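Local coordinates for protein beta-N-acetylglucosaminidase (Thermotoga maritima, PDB 3WO8) that probably hydrolyses terminal non-reducing N-acetyl-D-hexosamine residues from N-acetyl-beta-D-hexosaminides, as a family 3 glycoside hydrolase, at residues B[28-34]-B[289-293]; B[103-108]-B[157-163]; B[354-360]-B[385-390]. All blocks are in the same frame, centred on the assembly; numbering follows the deposited sequence.

Overall arrangement
The three contacts divide between two domains and show how distant parts of one chain are brought together. Contact 1 joins the first helix of the TIM barrel to the helix that follows its last strand, so it spans most of the N-terminal domain, and contact 2 falls between its two segments in sequence. In space these two lie on opposite sides of the chain's centre, about 33 Å between centres. Contact 3 comes later, in the mixed sheet of the C-terminal domain, about 22 Å from contact 1 and 45 Å from contact 2, centre to centre. Its nearest atoms come within about 5 Å of contact 1, which places that side of the barrel near the second domain.

Contact 1 of 3, residues B[28-34]-B[289-293]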
loop_
_atom_site.group_PDB
_atom_site.type_symbol
_atom_site.label_atom_id
_atom_site.label_comp_id
_atom_site.label_asym_id
_atom_site.label_seq_id
_atom_site.Cartn_x
_atom_site.Cartn_y
_atom_site.Cartn_z
ATOM N N ASN B 28 3.638 14.227 17.089
ATOM C CA ASN B 28 3.251 15.526 17.575
ATOM C C ASN B 28 4.392 16.145 18.347
ATOM O O ASN B 28 5.455 15.549 18.454
ATOM C CB ASN B 28 2.072 15.363 18.501
ATOM C CG ASN B 28 2.307 14.292 19.513
ATOM O OD1 ASN B 28 3.367 14.211 20.105
ATOM N ND2 ASN B 28 1.332 13.432 19.685
ATOM N N GLU B 29 4.152 17.322 18.929
ATOM C CA GLU B 29 5.216 18.077 19.563
ATOM C C GLU B 29 5.852 17.317 20.737
ATOM O O GLU B 29 7.044 17.455 20.997
ATOM C CB GLU B 29 4.703 19.460 19.972
ATOM C CG GLU B 29 5.813 20.477 20.222
ATOM C CD GLU B 29 6.681 20.720 19.001
ATOM O OE1 GLU B 29 6.131 20.697 17.878
ATOM O OE2 GLU B 29 7.906 20.937 19.160
ATOM N N GLU B 30 5.076 16.493 21.428
ATOM C CA GLU B 30 5.619 15.719 22.547
ATOM C C GLU B 30 6.599 14.666 22.011
ATOM O O GLU B 30 7.715 14.533 22.513
ATOM C CB GLU B 30 4.482 15.061 23.348
ATOM C CG GLU B 30 4.908 14.264 24.589
ATOM C CD GLU B 30 3.728 13.585 25.282
ATOM O OE1 GLU B 30 2.619 14.113 25.179
ATOM O OE2 GLU B 30 3.882 12.533 25.923
ATOM N N VAL B 31 6.174 13.957 20.962
ATOM C CA VAL B 31 6.952 12.881 20.369
ATOM C C VAL B 31 8.292 13.397 19.898
ATOM O O VAL B 31 9.339 12.819 20.209
ATOM C CB VAL B 31 6.200 12.228 19.198
ATOM C CG1 VAL B 31 7.128 11.331 18.391
ATOM C CG2 VAL B 31 5.018 11.413 19.704
ATOM N N LYS B 32 8.246 14.491 19.154
ATOM C CA LYS B 32 9.452 15.192 18.709
ATOM C C LYS B 32 10.352 15.587 19.875
ATOM O O LYS B 32 11.579 15.513 19.761
ATOM C CB LYS B 32 9.110 16.467 17.946
ATOM C CG LYS B 32 8.306 16.296 16.663
ATOM C CD LYS B 32 8.421 17.551 15.792
ATOM C CE LYS B 32 7.126 17.953 15.096
ATOM N NZ LYS B 32 7.384 19.078 14.159
ATOM N N GLU B 33 9.752 16.011 20.987
ATOM C CA GLU B 33 10.539 16.489 22.131
ATOM C C GLU B 33 11.284 15.361 22.838
ATOM O O GLU B 33 12.460 15.488 23.080
ATOM C CB GLU B 33 9.678 17.317 23.086
ATOM C CG GLU B 33 9.377 18.712 22.526
ATOM C CD GLU B 33 8.291 19.501 23.289
ATOM O OE1 GLU B 33 8.206 20.731 23.105
ATOM O OE2 GLU B 33 7.500 18.919 24.066
ATOM N N ILE B 34 10.607 14.254 23.123
ATOM C CA ILE B 34 11.253 13.073 23.665
ATOM C C ILE B 34 12.397 12.724 22.766
ATOM O O ILE B 34 13.452 12.376 23.238
ATOM C CB ILE B 34 10.315 11.847 23.691
ATOM C CG1 ILE B 34 9.186 12.029 24.694
ATOM C CG2 ILE B 34 11.066 10.571 24.067
ATOM C CD1 ILE B 34 9.623 11.827 26.134
ATOM N N TYR B 289 6.575 4.942 24.193
ATOM C CA TYR B 289 7.646 5.906 24.307
ATOM C C TYR B 289 7.563 6.829 25.484
ATOM O O TYR B 289 8.552 7.485 25.818
ATOM C CB TYR B 289 7.672 6.788 23.074
ATOM C CG TYR B 289 6.628 7.885 23.080
ATOM C CD1 TYR B 289 5.274 7.600 22.832
ATOM C CD2 TYR B 289 6.990 9.220 23.317
ATOM C CE1 TYR B 289 4.323 8.608 22.805
ATOM C CE2 TYR B 289 6.043 10.235 23.301
ATOM C CZ TYR B 289 4.710 9.929 23.046
ATOM O OH TYR B 289 3.766 10.936 23.035
ATOM N N ARG B 290 6.374 6.955 26.068
ATOM C CA ARG B 290 6.168 7.846 27.232
ATOM C C ARG B 290 6.885 7.371 28.497
ATOM O O ARG B 290 7.332 8.199 29.295
ATOM C CB ARG B 290 4.677 8.080 27.480
ATOM C CG ARG B 290 4.059 8.963 26.406
ATOM C CD ARG B 290 2.666 9.421 26.762
ATOM N NE ARG B 290 1.858 8.299 27.231
ATOM C CZ ARG B 290 0.863 7.719 26.562
ATOM N NH1 ARG B 290 0.216 6.701 27.124
ATOM N NH2 ARG B 290 0.497 8.145 25.355
ATOM N N ASN B 291 7.050 6.051 28.635
ATOM C CA ASN B 291 7.859 5.482 29.713
ATOM C C ASN B 291 9.377 5.734 29.579
ATOM O O ASN B 291 10.186 5.153 30.312
ATOM C CB ASN B 291 7.599 3.978 29.806
ATOM C CG ASN B 291 6.173 3.658 30.240
ATOM O OD1 ASN B 291 5.664 4.216 31.205
ATOM N ND2 ASN B 291 5.531 2.753 29.540
ATOM N N LEU B 292 9.783 6.586 28.646
ATOM C CA LEU B 292 11.205 6.704 28.367
ATOM C C LEU B 292 11.880 7.473 29.450
ATOM O O LEU B 292 12.833 6.968 30.033
ATOM C CB LEU B 292 11.501 7.341 27.004
ATOM C CG LEU B 292 12.978 7.293 26.580
ATOM C CD1 LEU B 292 13.502 5.866 26.465
ATOM C CD2 LEU B 292 13.196 8.022 25.267
ATOM N N PRO B 293 11.380 8.688 29.744
ATOM C CA PRO B 293 12.028 9.478 30.780
ATOM C C PRO B 293 12.311 8.626 32.015
ATOM O O PRO B 293 13.464 8.543 32.422
ATOM C CB PRO B 293 11.007 10.586 31.072
ATOM C CG PRO B 293 10.246 10.736 29.805
ATOM C CD PRO B 293 10.107 9.314 29.325
#
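I34 is the bump of this contact, and Y289, L292 and P293 form the hollow that receives it. The CG1-CD1 branch of I34 meets Y289 and P293, while the CG2 methyl meets L292. I34 CG1 comes up to the edge of the Y289 ring, near its plane, 3.8 Å from Y289 CD2. CG2 of I34 slides past the end of the leucine, 3.5 Å from L292 CD2, while CD1 of I34 crosses the proline ring at 3.9 Å from CG of P293. With CG1 anti to the carbonyl carbon (chi1 -68°), it sits at the tyrosine edge and CG2 at the leucine; chi2 (-77°) turns CD1 to P293.

One turn back along the helix, V31 fills the next recess: its CG2 lies 3.7 Å from CZ of Y289. The pairing is that of a closed barrel. Helix 29-37 follows the first strand, 20-24, and helix 292-304 follows the last, 283-286; these two strands are neighbours in the parallel sheet of the TIM barrel, so the chain's two ends of the barrel meet here. Y289 is buried against strand 20-24, its ring stacked with F24 and its backbone hydrogen-bonded to G23, while L292 also packs on F20 and C22 of that strand.

Toward the surface the contact becomes polar. R290 lays CG over one face of its neighbour's ring, 3.5 Å above the plane of Y289, and its guanidinium is held in a salt bridge by D288. The extended E30 crosses R290 at about a right angle, with OE2 of E30 3.4 Å from CD of R290. At the start of the helix, N28 is the N-cap: its OD1 accepts from V31 N at 2.9 Å with an N-H...O angle of 164°.

Contact 2 of 3, residues B[103-108]-B[157-163]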
loop_
_atom_site.group_PDB
_atom_site.type_symbol
_atom_site.label_atom_id
_atom_site.label_comp_id
_atom_site.label_asym_id
_atom_site.label_seq_id
_atom_site.Cartn_x
_atom_site.Cartn_y
_atom_site.Cartn_z
ATOM N N THR B 103 8.863 -18.073 0.623
ATOM C CA THR B 103 8.985 -17.315 1.837
ATOM C C THR B 103 10.075 -16.284 1.648
ATOM O O THR B 103 9.888 -15.095 1.973
ATOM C CB THR B 103 9.285 -18.243 3.028
ATOM O OG1 THR B 103 8.105 -19.017 3.355
ATOM C CG2 THR B 103 9.756 -17.440 4.234
ATOM N N TYR B 104 11.201 -16.752 1.107
ATOM C CA TYR B 104 12.295 -15.877 0.710
ATOM C C TYR B 104 11.726 -14.752 -0.186
ATOM O O TYR B 104 12.036 -13.563 -0.010
ATOM C CB TYR B 104 13.404 -16.664 -0.036
ATOM C CG TYR B 104 14.457 -15.752 -0.650
ATOM C CD1 TYR B 104 15.485 -15.225 0.129
ATOM C CD2 TYR B 104 14.394 -15.370 -2.001
ATOM C CE1 TYR B 104 16.433 -14.354 -0.411
ATOM C CE2 TYR B 104 15.332 -14.488 -2.556
ATOM C CZ TYR B 104 16.353 -13.987 -1.763
ATOM O OH TYR B 104 17.309 -13.134 -2.296
ATOM N N ARG B 105 10.906 -15.175 -1.146
ATOM C CA ARG B 105 10.335 -14.312 -2.176
ATOM C C ARG B 105 9.490 -13.215 -1.561
ATOM O O ARG B 105 9.689 -12.039 -1.875
ATOM C CB ARG B 105 9.465 -15.155 -3.121
ATOM C CG ARG B 105 9.737 -14.896 -4.583
ATOM C CD ARG B 105 8.642 -14.154 -5.333
ATOM N NE ARG B 105 7.969 -15.022 -6.304
ATOM C CZ ARG B 105 7.314 -14.584 -7.380
ATOM N NH1 ARG B 105 6.725 -15.450 -8.177
ATOM N NH2 ARG B 105 7.206 -13.285 -7.653
ATOM N N TYR B 106 8.556 -13.614 -0.686
ATOM C CA TYR B 106 7.672 -12.671 0.002
ATOM C C TYR B 106 8.493 -11.675 0.821
ATOM O O TYR B 106 8.373 -10.436 0.638
ATOM C CB TYR B 106 6.705 -13.394 0.930
ATOM C CG TYR B 106 6.051 -12.451 1.910
ATOM C CD1 TYR B 106 5.049 -11.561 1.498
ATOM C CD2 TYR B 106 6.444 -12.427 3.233
ATOM C CE1 TYR B 106 4.464 -10.663 2.386
ATOM C CE2 TYR B 106 5.876 -11.534 4.126
ATOM C CZ TYR B 106 4.895 -10.644 3.715
ATOM O OH TYR B 106 4.357 -9.774 4.657
ATOM N N SER B 107 9.342 -12.245 1.691
ATOM C CA SER B 107 10.193 -11.471 2.570
ATOM C C SER B 107 10.953 -10.442 1.809
ATOM O O SER B 107 11.074 -9.313 2.277
ATOM C CB SER B 107 11.142 -12.368 3.333
ATOM O OG SER B 107 10.391 -13.378 3.982
ATOM N N ARG B 108 11.423 -10.798 0.622
ATOM C CA ARG B 108 12.172 -9.857 -0.202
ATOM C C ARG B 108 11.285 -8.713 -0.721
ATOM O O ARG B 108 11.678 -7.507 -0.654
ATOM C CB ARG B 108 12.813 -10.588 -1.366
ATOM C CG ARG B 108 13.812 -9.764 -2.180
ATOM C CD ARG B 108 14.152 -10.513 -3.468
ATOM N NE ARG B 108 15.036 -9.771 -4.375
ATOM C CZ ARG B 108 15.902 -10.326 -5.240
ATOM N NH1 ARG B 108 16.648 -9.537 -6.008
ATOM N NH2 ARG B 108 16.047 -11.654 -5.350
ATOM N N ALA B 157 13.446 -16.459 5.200
ATOM C CA ALA B 157 12.777 -15.206 5.475
ATOM C C ALA B 157 13.757 -14.129 5.848
ATOM O O ALA B 157 13.675 -12.978 5.384
ATOM C CB ALA B 157 11.795 -15.394 6.606
ATOM N N CYS B 158 14.696 -14.494 6.711
ATOM C CA CYS B 158 15.675 -13.513 7.119
ATOM C C CYS B 158 16.492 -13.085 5.895
ATOM O O CYS B 158 16.729 -11.884 5.687
ATOM C CB CYS B 158 16.538 -14.060 8.242
ATOM S SG CYS B 158 15.696 -14.224 9.843
ATOM N N GLU B 159 16.878 -14.057 5.070
ATOM C CA GLU B 159 17.610 -13.774 3.827
ATOM C C GLU B 159 16.823 -12.808 2.953
ATOM O O GLU B 159 17.369 -11.792 2.491
ATOM C CB GLU B 159 17.864 -15.060 3.029
ATOM C CG GLU B 159 18.928 -15.990 3.623
ATOM C CD GLU B 159 18.843 -17.437 3.125
ATOM O OE1 GLU B 159 18.154 -17.697 2.105
ATOM O OE2 GLU B 159 19.462 -18.318 3.772
ATOM N N GLY B 160 15.537 -13.135 2.746
ATOM C CA GLY B 160 14.623 -12.282 1.969
ATOM C C GLY B 160 14.615 -10.834 2.444
ATOM O O GLY B 160 14.865 -9.897 1.672
ATOM N N TYR B 161 14.377 -10.645 3.735
ATOM C CA TYR B 161 14.283 -9.307 4.272
ATOM C C TYR B 161 15.610 -8.569 4.120
ATOM O O TYR B 161 15.644 -7.363 3.903
ATOM C CB TYR B 161 13.893 -9.341 5.752
ATOM C CG TYR B 161 12.441 -9.655 6.075
ATOM C CD1 TYR B 161 11.420 -8.758 5.768
ATOM C CD2 TYR B 161 12.085 -10.842 6.729
ATOM C CE1 TYR B 161 10.085 -9.051 6.076
ATOM C CE2 TYR B 161 10.746 -11.146 7.028
ATOM C CZ TYR B 161 9.750 -10.245 6.701
ATOM O OH TYR B 161 8.434 -10.508 7.023
ATOM N N LEU B 162 16.718 -9.262 4.285
ATOM C CA LEU B 162 18.004 -8.556 4.152
ATOM C C LEU B 162 18.261 -8.201 2.700
ATOM O O LEU B 162 18.775 -7.117 2.415
ATOM C CB LEU B 162 19.172 -9.376 4.674
ATOM C CG LEU B 162 19.121 -9.626 6.172
ATOM C CD1 LEU B 162 19.486 -11.075 6.494
ATOM C CD2 LEU B 162 20.032 -8.624 6.888
ATOM N N GLU B 163 17.904 -9.109 1.786
ATOM C CA GLU B 163 18.133 -8.868 0.378
ATOM C C GLU B 163 17.358 -7.597 0.059
ATOM O O GLU B 163 17.877 -6.723 -0.609
ATOM C CB GLU B 163 17.643 -10.048 -0.488
ATOM C CG GLU B 163 18.534 -10.468 -1.670
ATOM C CD GLU B 163 19.037 -9.306 -2.533
ATOM O OE1 GLU B 163 18.333 -8.927 -3.505
ATOM O OE2 GLU B 163 20.152 -8.787 -2.247
HETATM O O HOH W 1 6.573 -8.690 6.222
#
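G160 and S107 meet in the close approach of segments 103-108 and 157-163, whose axes pass 6.8 Å apart, inclined at 32°. With no side chain on G160, the backbones can approach until R108 CA lies 3.3 Å from O of G160, a CA-H...O contact; a second, longer one joins G160 CA to Y104 O. S107 sets its CB over one face of the Y161 ring, 3.9 Å from the centroid, as a CH-pi contact. Beside it, T103 CG2 touches A157 CB.

Y104 and a charge pair border this core. Y104 lies along the G160 backbone, with E159 CB at the edge of its ring. Beyond it, R108 NH1 and E163 OE1 form a salt bridge of 3.1 Å, but the oxygen sits over a guanidinium face, so only the charges attract.

Further out, S107 is positioned by its hydroxyl: S107 OG, anti to the carbonyl carbon and beside the backbone N (chi1 -53°), donates to T103 O at 2.7 Å; S107 N reaches the same oxygen from the opposite face. A water links the hydroxyls of Y161 and Y106. Replacing Y161 by an alanine would probably strip S107 of its aromatic cover and leave Y106 without this water-mediated partner.

R105 makes a cation-pi contact with F335 of the second subunit. Y161 also packs on A110 and M114 of helix 100-117, and C158 reaches strand 167-173 of the barrel.

Contact 3 of 3, residues B[354-360]-B[385-390]; sequences HTSEVTL and VSRFFE
A beta-alpha-beta crossover of the C-terminal domain supplies both sides of this contact: strand 357-363, helix 374-385 and the parallel neighbouring strand 391-397. The turn from the helix into the second strand folds back against the start of the first. V358 rests both methyls on one face of the F389 ring; CG2 makes a CH-pi contact, 3.7 Å from the centroid, and CG1 of V358 lies 3.4 Å from CE2 of F389. The ring is brought there by a first torsion that sets CG of F389 anti to its carbonyl carbon (chi1 -62°). From the other face comes H354, edge first, in an offset edge-to-face pair with centroids 5.6 Å apart and planes at 63°.

Deeper in, V358 CG2 also meets CG1 of V385 at 3.8 Å, and L360 and V385 reach toward each other tip to tip, with L360 CD2 3.9 Å from V385 CG1. V385 packs on L469 of helix 462-471 as well.

At the outer end, S356 OG gives E390 OE2 a weak hydrogen bond of 3.5 Å, whereas T355 OG1 donates to E357 O within its own segment.

Chemically the contact is graded: aliphatic and aromatic surfaces hold its buried end, little directional bonding its exposed one. The nearby carboxylate of E390 would tend to favour a proton on H354, though that side chain is poorly ordered.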
loop_
_atom_site.group_PDB
_atom_site.type_symbol
_atom_site.label_atom_id
_atom_site.label_comp_id
_atom_site.label_asym_id
_atom_site.label_seq_id
_atom_site.Cartn_x
_atom_site.Cartn_y
_atom_site.Cartn_z
ATOM N N HIS B 354 -2.363 31.324 16.966
ATOM C CA HIS B 354 -3.186 30.175 17.228
ATOM C C HIS B 354 -4.314 30.679 18.150
ATOM O O HIS B 354 -4.117 30.936 19.337
ATOM C CB HIS B 354 -2.383 29.010 17.827
ATOM C CG HIS B 354 -3.210 28.091 18.681
ATOM N ND1 HIS B 354 -2.976 27.912 20.031
ATOM C CD2 HIS B 354 -4.298 27.337 18.389
ATOM C CE1 HIS B 354 -3.871 27.073 20.526
ATOM N NE2 HIS B 354 -4.688 26.712 19.552
ATOM N N THR B 355 -5.483 30.878 17.551
ATOM C CA THR B 355 -6.694 31.172 18.276
ATOM C C THR B 355 -7.193 29.882 18.904
ATOM O O THR B 355 -6.671 28.799 18.661
ATOM C CB THR B 355 -7.776 31.698 17.327
ATOM O OG1 THR B 355 -8.000 30.744 16.280
ATOM C CG2 THR B 355 -7.354 33.009 16.713
ATOM N N SER B 356 -8.229 29.979 19.703
ATOM C CA SER B 356 -8.732 28.782 20.363
ATOM C C SER B 356 -9.553 27.888 19.408
ATOM O O SER B 356 -9.524 26.638 19.473
ATOM C CB SER B 356 -9.568 29.189 21.569
ATOM O OG SER B 356 -9.801 28.062 22.381
ATOM N N GLU B 357 -10.305 28.537 18.533
ATOM C CA GLU B 357 -11.105 27.802 17.583
ATOM C C GLU B 357 -10.961 28.357 16.188
ATOM O O GLU B 357 -10.780 29.572 15.986
ATOM C CB GLU B 357 -12.588 27.761 17.993
ATOM C CG GLU B 357 -13.415 28.970 17.580
ATOM C CD GLU B 357 -13.989 28.890 16.166
ATOM O OE1 GLU B 357 -14.675 27.884 15.854
ATOM O OE2 GLU B 357 -13.781 29.865 15.392
ATOM N N VAL B 358 -11.041 27.431 15.241
ATOM C CA VAL B 358 -11.169 27.784 13.847
ATOM C C VAL B 358 -12.490 27.305 13.372
ATOM O O VAL B 358 -12.949 26.271 13.790
ATOM C CB VAL B 358 -10.157 27.090 12.965
ATOM C CG1 VAL B 358 -8.961 27.961 12.828
ATOM C CG2 VAL B 358 -9.783 25.726 13.527
ATOM N N THR B 359 -13.078 28.028 12.452
ATOM C CA THR B 359 -14.157 27.435 11.728
ATOM C C THR B 359 -13.651 27.126 10.314
ATOM O O THR B 359 -12.925 27.900 9.726
ATOM C CB THR B 359 -15.487 28.243 11.835
ATOM O OG1 THR B 359 -15.822 28.870 10.613
ATOM C CG2 THR B 359 -15.445 29.248 12.961
ATOM N N LEU B 360 -13.999 25.951 9.814
ATOM C CA LEU B 360 -13.477 25.446 8.559
ATOM C C LEU B 360 -14.567 25.447 7.529
ATOM O O LEU B 360 -15.639 24.886 7.766
ATOM C CB LEU B 360 -13.011 24.015 8.740
ATOM C CG LEU B 360 -12.084 23.759 9.917
ATOM C CD1 LEU B 360 -11.655 22.294 9.941
ATOM C CD2 LEU B 360 -10.879 24.624 9.760
ATOM N N VAL B 385 -6.724 19.512 10.621
ATOM C CA VAL B 385 -6.735 20.747 11.352
ATOM C C VAL B 385 -6.914 20.508 12.846
ATOM O O VAL B 385 -6.401 21.272 13.662
ATOM C CB VAL B 385 -7.827 21.650 10.802
ATOM C CG1 VAL B 385 -7.987 22.871 11.678
ATOM C CG2 VAL B 385 -7.505 22.031 9.359
ATOM N N SER B 386 -7.616 19.441 13.222
ATOM C CA SER B 386 -7.767 19.136 14.646
ATOM C C SER B 386 -6.426 18.960 15.315
ATOM O O SER B 386 -6.348 18.997 16.523
ATOM C CB SER B 386 -8.584 17.886 14.874
ATOM O OG SER B 386 -7.752 16.737 14.999
ATOM N N ARG B 387 -5.365 18.721 14.542
ATOM C CA ARG B 387 -4.048 18.512 15.148
ATOM C C ARG B 387 -3.442 19.788 15.678
ATOM O O ARG B 387 -2.548 19.741 16.503
ATOM C CB ARG B 387 -3.089 17.821 14.180
ATOM C CG ARG B 387 -3.536 16.413 13.841
ATOM C CD ARG B 387 -2.544 15.607 13.012
ATOM N NE ARG B 387 -2.942 14.220 13.207
ATOM C CZ ARG B 387 -2.495 13.425 14.182
ATOM N NH1 ARG B 387 -2.991 12.201 14.265
ATOM N NH2 ARG B 387 -1.536 13.819 15.050
ATOM N N PHE B 388 -3.959 20.920 15.223
ATOM C CA PHE B 388 -3.484 22.251 15.620
ATOM C C PHE B 388 -4.510 23.173 16.302
ATOM O O PHE B 388 -4.197 24.313 16.600
ATOM C CB PHE B 388 -3.028 22.984 14.369
ATOM C CG PHE B 388 -2.150 22.182 13.476
ATOM C CD1 PHE B 388 -0.784 22.179 13.659
ATOM C CD2 PHE B 388 -2.688 21.447 12.428
ATOM C CE1 PHE B 388 0.041 21.444 12.824
ATOM C CE2 PHE B 388 -1.875 20.713 11.578
ATOM C CZ PHE B 388 -0.504 20.708 11.781
ATOM N N PHE B 389 -5.741 22.714 16.475
ATOM C CA PHE B 389 -6.784 23.470 17.169
ATOM C C PHE B 389 -7.633 22.583 18.101
ATOM O O PHE B 389 -7.997 21.433 17.778
ATOM C CB PHE B 389 -7.678 24.149 16.168
ATOM C CG PHE B 389 -6.968 25.138 15.332
ATOM C CD1 PHE B 389 -6.246 24.737 14.240
ATOM C CD2 PHE B 389 -6.997 26.493 15.658
ATOM C CE1 PHE B 389 -5.578 25.663 13.470
ATOM C CE2 PHE B 389 -6.325 27.424 14.894
ATOM C CZ PHE B 389 -5.619 27.005 13.798
ATOM N N GLU B 390 -7.972 23.153 19.253
ATOM C CA GLU B 390 -8.684 22.401 20.311
ATOM C C GLU B 390 -10.201 22.471 20.129
ATOM O O GLU B 390 -10.947 21.708 20.752
ATOM C CB GLU B 390 -8.260 22.888 21.702
ATOM C CG GLU B 390 -8.349 24.396 21.900
ATOM C CD GLU B 390 -7.413 24.885 22.988
ATOM O OE1 GLU B 390 -6.202 24.569 22.933
ATOM O OE2 GLU B 390 -7.884 25.599 23.900
#